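Cytochrome P450 reductase (Amycolatopsis methanolica 239, PDB 5OGX) passes electrons from NADH through its FAD and [2Fe-2S] cluster to a partner cytochrome P450 that O-demethylates guaiacol and other lignin-derived aromatics. Local coordinates at residues R101-T106 against V188-P193. Sequence-based numbering, arbitrary orientation.
Sequences RDLTAT and VEATGP
The carbonyl oxygen of Leu103 is approached by two waters that stand in for direct bonds to strand 187-194. One donates to Leu103 O at 2.7 Å, donates also to Val188 O and accepts from Ala105 N. The other lies 2.8 Å from Leu103 O, probably donating to it, and accepts from Ala190 N. Thus the two antiparallel strands, which part around Thr104 and Glu189, are joined there through solvent. Direct bonding resumes on either side: Val188 N reaches Ala105 O, and Leu103 N reaches Ala190 O at 2.9 Å in a nearly straight bond. Arg101 N bonds to Gly192 O and Gly192 N to Arg101 O; Gly192 is almost fully extended (phi 179°, psi 178°), a backbone shape open to glycine. Thr191 CA makes a CA-H...O contact with Arg101 O at 3.3 Å.

Side chains divide between the two faces. Leu103 is buried with Ala190: its CG, anti to the carbonyl carbon (chi1 -50°), sits 3.6 Å from Ala190 O. Leu103 CD1 meets Ala190 CB at 4.1 Å, the small methyl offering it an apolar surface, while Leu128 and Leu124 pack on Leu103 too. Leu103 CD2 also lies above one face of the Arg101 guanidinium, toward its rim, while Arg101 NH2 bonds to Pro127 O. On the other face Asp102 and Thr191 run side by side, the branched Thr191 setting CG2 3.3 Å from Asp102 OD1. Asp102 OD1 is salt-bridged to Arg28 and lies 3.0 Å from a water. Within the antiparallel sheet of the FAD-binding domain, the chemistry therefore implies a seam with an apolar face of Leu103, Ala105, Val188 and Ala190, Arg101 at one end, and a more polar face of Asp102, Thr104, Glu189 and Thr191, its wider middle bridged by water.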
ATOM      1  N   ARG A 101     -12.894  -4.361   7.490  1.00 20.33           N
ATOM      2  CA  ARG A 101     -13.955  -3.991   8.423  1.00 22.45           C
ATOM      3  C   ARG A 101     -13.970  -2.492   8.684  1.00 21.50           C
ATOM      4  O   ARG A 101     -13.014  -1.771   8.390  1.00 21.63           O
ATOM      5  CB  ARG A 101     -13.840  -4.770   9.738  1.00 28.52           C
ATOM      6  CG  ARG A 101     -12.626  -4.460  10.595  1.00 30.85           C
ATOM      7  CD  ARG A 101     -12.668  -5.318  11.879  1.00 31.97           C
ATOM      8  NE  ARG A 101     -11.590  -4.973  12.806  1.00 31.48           N
ATOM      9  CZ  ARG A 101     -11.602  -3.912  13.607  1.00 34.34           C
ATOM     10  NH1 ARG A 101     -12.645  -3.089  13.606  1.00 34.31           N
ATOM     11  NH2 ARG A 101     -10.572  -3.669  14.411  1.00 34.49           N
ATOM     12  N   ASP A 102     -15.100  -2.031   9.222  1.00 22.40           N
ATOM     13  CA  ASP A 102     -15.250  -0.625   9.586  1.00 22.84           C
ATOM     14  C   ASP A 102     -14.587  -0.363  10.929  1.00 29.54           C
ATOM     15  O   ASP A 102     -14.791  -1.115  11.888  1.00 30.54           O
ATOM     16  CB  ASP A 102     -16.724  -0.247   9.643  1.00 27.02           C
ATOM     17  CG  ASP A 102     -17.453  -0.594   8.368  1.00 34.27           C
ATOM     18  OD1 ASP A 102     -17.153   0.036   7.335  1.00 35.69           O
ATOM     19  OD2 ASP A 102     -18.306  -1.506   8.397  1.00 35.82           O
ATOM     20  N   LEU A 103     -13.798   0.702  11.001  1.00 24.30           N
ATOM     21  CA  LEU A 103     -13.004   0.989  12.186  1.00 23.18           C
ATOM     22  C   LEU A 103     -13.668   2.069  13.022  1.00 26.10           C
ATOM     23  O   LEU A 103     -14.295   2.989  12.491  1.00 27.60           O
ATOM     24  CB  LEU A 103     -11.593   1.449  11.812  1.00 23.45           C
ATOM     25  CG  LEU A 103     -10.865   0.563  10.803  1.00 21.55           C
ATOM     26  CD1 LEU A 103      -9.471   1.115  10.515  1.00 23.29           C
ATOM     27  CD2 LEU A 103     -10.801  -0.872  11.324  1.00 23.56           C
ATOM     28  N   THR A 104     -13.528   1.938  14.341  1.00 24.45           N
ATOM     29  CA  THR A 104     -13.908   2.994  15.282  1.00 24.81           C
ATOM     30  C   THR A 104     -12.604   3.683  15.672  1.00 28.02           C
ATOM     31  O   THR A 104     -11.937   3.293  16.631  1.00 30.27           O
ATOM     32  CB  THR A 104     -14.648   2.422  16.489  1.00 32.19           C
ATOM     33  OG1 THR A 104     -15.828   1.732  16.051  1.00 35.95           O
ATOM     34  CG2 THR A 104     -15.055   3.534  17.436  1.00 29.28           C
ATOM     35  N   ALA A 105     -12.218   4.694  14.891  1.00 27.65           N
ATOM     36  CA  ALA A 105     -10.882   5.278  14.950  1.00 26.86           C
ATOM     37  C   ALA A 105     -10.941   6.692  15.505  1.00 28.27           C
ATOM     38  O   ALA A 105     -11.783   7.488  15.078  1.00 29.34           O
ATOM     39  CB  ALA A 105     -10.236   5.302  13.563  1.00 24.41           C
ATOM     40  N   THR A 106     -10.032   7.006  16.437  1.00 25.94           N
ATOM     41  CA  THR A 106      -9.966   8.317  17.076  1.00 27.11           C
ATOM     42  C   THR A 106      -8.553   8.867  16.957  1.00 26.90           C
ATOM     43  O   THR A 106      -7.581   8.151  17.219  1.00 29.76           O
ATOM     44  CB  THR A 106     -10.378   8.239  18.561  1.00 31.03           C
ATOM     45  OG1 THR A 106     -11.676   7.643  18.669  1.00 33.72           O
ATOM     46  CG2 THR A 106     -10.414   9.630  19.178  1.00 30.11           C
ATOM     47  N   VAL A 188     -12.699   9.432  13.017  1.00 23.96           N
ATOM     48  CA  VAL A 188     -12.359   9.394  11.599  1.00 23.52           C
ATOM     49  C   VAL A 188     -13.010   8.164  10.988  1.00 27.33           C
ATOM     50  O   VAL A 188     -12.847   7.053  11.501  1.00 25.18           O
ATOM     51  CB  VAL A 188     -10.828   9.365  11.383  1.00 27.00           C
ATOM     52  CG1 VAL A 188     -10.478   9.136   9.912  1.00 27.26           C
ATOM     53  CG2 VAL A 188     -10.192  10.657  11.905  1.00 28.49           C
ATOM     54  N   GLU A 189     -13.751   8.359   9.903  1.00 22.59           N
ATOM     55  CA  GLU A 189     -14.355   7.239   9.195  1.00 24.44           C
ATOM     56  C   GLU A 189     -13.270   6.508   8.417  1.00 24.34           C
ATOM     57  O   GLU A 189     -12.550   7.121   7.614  1.00 24.44           O
ATOM     58  CB  GLU A 189     -15.454   7.737   8.260  1.00 25.64           C
ATOM     59  CG  GLU A 189     -16.203   6.634   7.530  1.00 27.59           C
ATOM     60  CD  GLU A 189     -17.331   7.173   6.673  1.00 37.16           C
ATOM     61  OE1 GLU A 189     -17.566   8.397   6.699  1.00 36.65           O
ATOM     62  OE2 GLU A 189     -17.975   6.368   5.972  1.00 41.06           O
ATOM     63  N   ALA A 190     -13.141   5.206   8.652  1.00 22.68           N
ATOM     64  CA  ALA A 190     -12.019   4.464   8.095  1.00 21.60           C
ATOM     65  C   ALA A 190     -12.393   2.992   7.989  1.00 22.76           C
ATOM     66  O   ALA A 190     -13.139   2.468   8.819  1.00 21.65           O
ATOM     67  CB  ALA A 190     -10.763   4.629   8.957  1.00 24.99           C
ATOM     68  N   THR A 191     -11.861   2.332   6.958  1.00 21.15           N
ATOM     69  CA  THR A 191     -12.017   0.891   6.799  1.00 17.62           C
ATOM     70  C   THR A 191     -10.658   0.292   6.465  1.00 16.77           C
ATOM     71  O   THR A 191      -9.805   0.937   5.855  1.00 20.54           O
ATOM     72  CB  THR A 191     -13.006   0.531   5.701  1.00 26.66           C
ATOM     73  OG1 THR A 191     -12.542   1.092   4.467  1.00 28.09           O
ATOM     74  CG2 THR A 191     -14.385   1.116   6.011  1.00 27.89           C
ATOM     75  N   GLY A 192     -10.455  -0.950   6.868  1.00 18.48           N
ATOM     76  CA  GLY A 192      -9.229  -1.629   6.541  1.00 17.59           C
ATOM     77  C   GLY A 192      -9.223  -3.022   7.133  1.00 16.79           C
ATOM     78  O   GLY A 192     -10.163  -3.432   7.817  1.00 18.29           O
ATOM     79  N   PRO A 193      -8.150  -3.782   6.880  1.00 17.89           N
ATOM     80  CA  PRO A 193      -7.041  -3.402   6.001  1.00 15.13           C
ATOM     81  C   PRO A 193      -7.343  -3.713   4.546  1.00 15.25           C
ATOM     82  O   PRO A 193      -8.224  -4.533   4.246  1.00 17.03           O
ATOM     83  CB  PRO A 193      -5.900  -4.287   6.498  1.00 17.33           C
ATOM     84  CG  PRO A 193      -6.624  -5.586   6.831  1.00 15.94           C
ATOM     85  CD  PRO A 193      -8.012  -5.166   7.363  1.00 17.00           C
TER
HETATM   86  O   HOH W   1     -16.507   2.839   8.014  1.00 33.56           O
HETATM   87  O   HOH W   2     -15.572   3.961  10.205  1.00 27.38           O
HETATM   88  O   HOH W   3     -14.359   5.633  13.122  1.00 30.80           O